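Local coordinates for protein spaetzle C-106 (Drosophila melanogaster, PDB 4LXR), which acts, as a disulfide-linked homodimer, as the cytokine ligand of the Toll receptor in antifungal defence and in setting the dorsal-ventral axis of the embryo, at residues C10-K15 / Q43-E48. Residues are numbered along the deposited sequence; the frame is centred on the assembly and turned at random.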
ATOM      1  N   CYS C  10     -12.766  19.279  -8.502  1.00 29.24           N
ATOM      2  CA  CYS C  10     -13.311  20.154  -7.477  1.00 31.18           C
ATOM      3  C   CYS C  10     -12.934  21.602  -7.684  1.00 32.26           C
ATOM      4  O   CYS C  10     -11.802  21.921  -8.033  1.00 50.95           O
ATOM      5  CB  CYS C  10     -12.869  19.680  -6.095  1.00 32.97           C
ATOM      6  SG  CYS C  10     -13.499  18.032  -5.694  1.00 39.96           S
ATOM      7  N   ARG C  11     -13.898  22.481  -7.455  1.00 35.41           N
ATOM      8  CA  ARG C  11     -13.636  23.909  -7.491  1.00 36.62           C
ATOM      9  C   ARG C  11     -12.931  24.349  -6.211  1.00 47.45           C
ATOM     10  O   ARG C  11     -13.357  24.002  -5.102  1.00 41.31           O
ATOM     11  CB  ARG C  11     -14.936  24.676  -7.624  1.00 40.61           C
ATOM     12  CG  ARG C  11     -15.683  24.433  -8.919  1.00 48.76           C
ATOM     13  CD  ARG C  11     -16.785  25.448  -9.022  1.00 50.88           C
ATOM     14  NE  ARG C  11     -17.566  25.292 -10.237  1.00 53.35           N
ATOM     15  CZ  ARG C  11     -18.337  26.244 -10.743  1.00 49.03           C
ATOM     16  NH1 ARG C  11     -19.028  26.016 -11.849  1.00 51.17           N
ATOM     17  NH2 ARG C  11     -18.412  27.425 -10.143  1.00 49.90           N
ATOM     18  N   SER C  12     -11.866  25.129  -6.378  1.00 38.35           N
ATOM     19  CA  SER C  12     -11.133  25.680  -5.255  1.00 48.75           C
ATOM     20  C   SER C  12     -10.657  27.104  -5.539  1.00 52.42           C
ATOM     21  O   SER C  12     -10.468  27.495  -6.698  1.00 50.12           O
ATOM     22  CB  SER C  12      -9.924  24.809  -4.951  1.00 44.95           C
ATOM     23  OG  SER C  12      -9.010  24.860  -6.034  1.00 50.29           O
ATOM     24  N   ILE C  13     -10.447  27.851  -4.460  1.00 46.21           N
ATOM     25  CA  ILE C  13      -9.910  29.201  -4.503  1.00 53.34           C
ATOM     26  C   ILE C  13      -8.519  29.227  -3.885  1.00 52.84           C
ATOM     27  O   ILE C  13      -8.360  28.903  -2.710  1.00 48.10           O
ATOM     28  CB  ILE C  13     -10.789  30.151  -3.667  1.00 58.03           C
ATOM     29  CG1 ILE C  13     -12.262  30.009  -4.062  1.00 64.76           C
ATOM     30  CG2 ILE C  13     -10.304  31.592  -3.797  1.00 58.54           C
ATOM     31  CD1 ILE C  13     -13.225  30.650  -3.064  1.00 66.22           C
ATOM     32  N   ARG C  14      -7.507  29.603  -4.663  1.00 54.89           N
ATOM     33  CA  ARG C  14      -6.169  29.794  -4.103  1.00 53.02           C
ATOM     34  C   ARG C  14      -6.013  31.241  -3.679  1.00 51.80           C
ATOM     35  O   ARG C  14      -6.406  32.140  -4.411  1.00 54.68           O
ATOM     36  CB  ARG C  14      -5.081  29.441  -5.124  1.00 58.11           C
ATOM     37  CG  ARG C  14      -5.040  27.972  -5.514  1.00 62.39           C
ATOM     38  CD  ARG C  14      -3.956  27.677  -6.548  1.00 68.37           C
ATOM     39  NE  ARG C  14      -2.598  27.843  -6.030  1.00 73.41           N
ATOM     40  CZ  ARG C  14      -1.942  26.916  -5.333  1.00 79.14           C
ATOM     41  NH1 ARG C  14      -2.517  25.754  -5.045  1.00 77.09           N
ATOM     42  NH2 ARG C  14      -0.708  27.154  -4.912  1.00 82.15           N
ATOM     43  N   LYS C  15      -5.456  31.482  -2.497  1.00 52.36           N
ATOM     44  CA  LYS C  15      -5.193  32.862  -2.085  1.00 58.77           C
ATOM     45  C   LYS C  15      -4.063  33.009  -1.072  1.00 59.18           C
ATOM     46  O   LYS C  15      -3.682  32.051  -0.397  1.00 57.13           O
ATOM     47  CB  LYS C  15      -6.466  33.535  -1.555  1.00 64.98           C
ATOM     48  CG  LYS C  15      -6.992  32.988  -0.244  1.00 65.97           C
ATOM     49  CD  LYS C  15      -8.255  33.725   0.183  1.00 70.04           C
ATOM     50  CE  LYS C  15      -8.875  33.111   1.431  1.00 70.68           C
ATOM     51  NZ  LYS C  15     -10.126  33.813   1.834  1.00 69.15           N
ATOM     52  N   GLN C  43       0.089  30.946   1.354  1.00 73.42           N
ATOM     53  CA  GLN C  43      -0.984  30.671   0.415  1.00 71.58           C
ATOM     54  C   GLN C  43      -1.734  29.385   0.745  1.00 69.74           C
ATOM     55  O   GLN C  43      -1.151  28.384   1.170  1.00 72.17           O
ATOM     56  CB  GLN C  43      -0.494  30.679  -1.035  1.00 75.57           C
ATOM     57  CG  GLN C  43       0.183  29.415  -1.505  1.00 74.89           C
ATOM     58  CD  GLN C  43       0.403  29.419  -3.008  1.00 76.47           C
ATOM     59  OE1 GLN C  43      -0.325  30.085  -3.756  1.00 72.74           O
ATOM     60  NE2 GLN C  43       1.420  28.686  -3.457  1.00 77.67           N
ATOM     61  N   ILE C  44      -3.046  29.434   0.559  1.00 56.99           N
ATOM     62  CA  ILE C  44      -3.906  28.328   0.923  1.00 54.58           C
ATOM     63  C   ILE C  44      -4.808  27.979  -0.244  1.00 51.42           C
ATOM     64  O   ILE C  44      -5.019  28.797  -1.137  1.00 55.84           O
ATOM     65  CB  ILE C  44      -4.777  28.690   2.138  1.00 52.36           C
ATOM     66  CG1 ILE C  44      -5.800  29.765   1.758  1.00 54.28           C
ATOM     67  CG2 ILE C  44      -3.908  29.161   3.281  1.00 44.70           C
ATOM     68  CD1 ILE C  44      -6.661  30.225   2.914  1.00 56.30           C
ATOM     69  N   GLU C  45      -5.317  26.753  -0.249  1.00 49.42           N
ATOM     70  CA  GLU C  45      -6.346  26.368  -1.203  1.00 44.73           C
ATOM     71  C   GLU C  45      -7.546  25.804  -0.466  1.00 39.66           C
ATOM     72  O   GLU C  45      -7.407  24.862   0.318  1.00 46.64           O
ATOM     73  CB  GLU C  45      -5.816  25.345  -2.207  1.00 50.88           C
ATOM     74  CG  GLU C  45      -6.836  24.976  -3.291  1.00 54.00           C
ATOM     75  CD  GLU C  45      -6.233  24.125  -4.387  1.00 56.33           C
ATOM     76  OE1 GLU C  45      -6.726  22.993  -4.625  1.00 50.40           O
ATOM     77  OE2 GLU C  45      -5.253  24.599  -5.001  1.00 60.45           O
ATOM     78  N   GLU C  46      -8.717  26.390  -0.704  1.00 40.19           N
ATOM     79  CA  GLU C  46      -9.947  25.962  -0.037  1.00 42.49           C
ATOM     80  C   GLU C  46     -10.979  25.514  -1.042  1.00 43.61           C
ATOM     81  O   GLU C  46     -11.078  26.101  -2.112  1.00 48.25           O
ATOM     82  CB  GLU C  46     -10.555  27.101   0.778  1.00 41.02           C
ATOM     83  CG  GLU C  46      -9.832  27.422   2.059  1.00 55.39           C
ATOM     84  CD  GLU C  46     -10.538  28.496   2.856  1.00 60.62           C
ATOM     85  OE1 GLU C  46     -10.904  29.530   2.257  1.00 61.51           O
ATOM     86  OE2 GLU C  46     -10.733  28.302   4.079  1.00 63.32           O
ATOM     87  N   CYS C  47     -11.749  24.485  -0.695  1.00 35.63           N
ATOM     88  CA  CYS C  47     -12.863  24.061  -1.527  1.00 37.33           C
ATOM     89  C   CYS C  47     -13.847  25.229  -1.683  1.00 44.09           C
ATOM     90  O   CYS C  47     -14.155  25.914  -0.707  1.00 45.96           O
ATOM     91  CB  CYS C  47     -13.574  22.846  -0.924  1.00 38.44           C
ATOM     92  SG  CYS C  47     -12.565  21.327  -0.825  1.00 47.64           S
ATOM     93  N   GLU C  48     -14.324  25.451  -2.908  1.00 58.35           N
ATOM     94  CA  GLU C  48     -15.250  26.546  -3.180  1.00 64.72           C
ATOM     95  C   GLU C  48     -16.577  26.327  -2.458  1.00 75.83           C
ATOM     96  O   GLU C  48     -17.233  27.287  -2.052  1.00 86.05           O
ATOM     97  CB  GLU C  48     -15.470  26.735  -4.688  1.00 58.28           C
ATOM     98  CG  GLU C  48     -16.048  28.097  -5.061  1.00 73.32           C
ATOM     99  CD  GLU C  48     -16.396  28.218  -6.537  1.00 76.10           C
ATOM    100  OE1 GLU C  48     -15.514  28.604  -7.341  1.00 73.83           O
ATOM    101  OE2 GLU C  48     -17.559  27.929  -6.887  1.00 77.04           O
TER
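Strands 12-16 and 43-47 form one of the two antiparallel beta pairs of the cystine-knot domain of spaetzle C-106, and I13 with E46 and K15 with I44 are its hydrogen-bonded pairs. I13 N donates to E46 O at 3.0 Å, and E46 N reaches I13 O at 3.2 Å. K15 and I44 exchange a second pair of bonds, and beyond the strand end E48 N donates to R11 O at 2.8 Å. R14 and E45, a non-hydrogen-bonded pair, form a salt bridge on one face of the sheet. E45 CG, anti to the backbone N (chi1 -176°), lies 3.5 Å from S12 CB. E45 OE2 meets R14 NH1 at 3.0 Å, in the guanidinium plane, with the carboxylate turned 80° to it. R14 NH2 bonds instead to the carbonyl of Y72 of the second subunit, while E45 OE1 accepts the N-H of C99 in its own chain and forms a salt bridge with K100 of the second subunit. On the other face K15 and I44 lie side by side, CE to CD1 3.9 Å. At the far end the extended R11 chain crosses E48, CD resting 3.4 Å from OE2; R11 NH2 forms a salt bridge with E48 OE2, its hydrogen bond long and weak, and OE1 of E48 has a firmer partner in R78 of Toll. The pair thus meets receptor and second subunit at once. Disulfides C10-C68 and C47-C99 tie it to the neighbouring antiparallel pair of strands 67-73 and 95-102, where Q70 also bonds to the E45 carbonyl and C47 N.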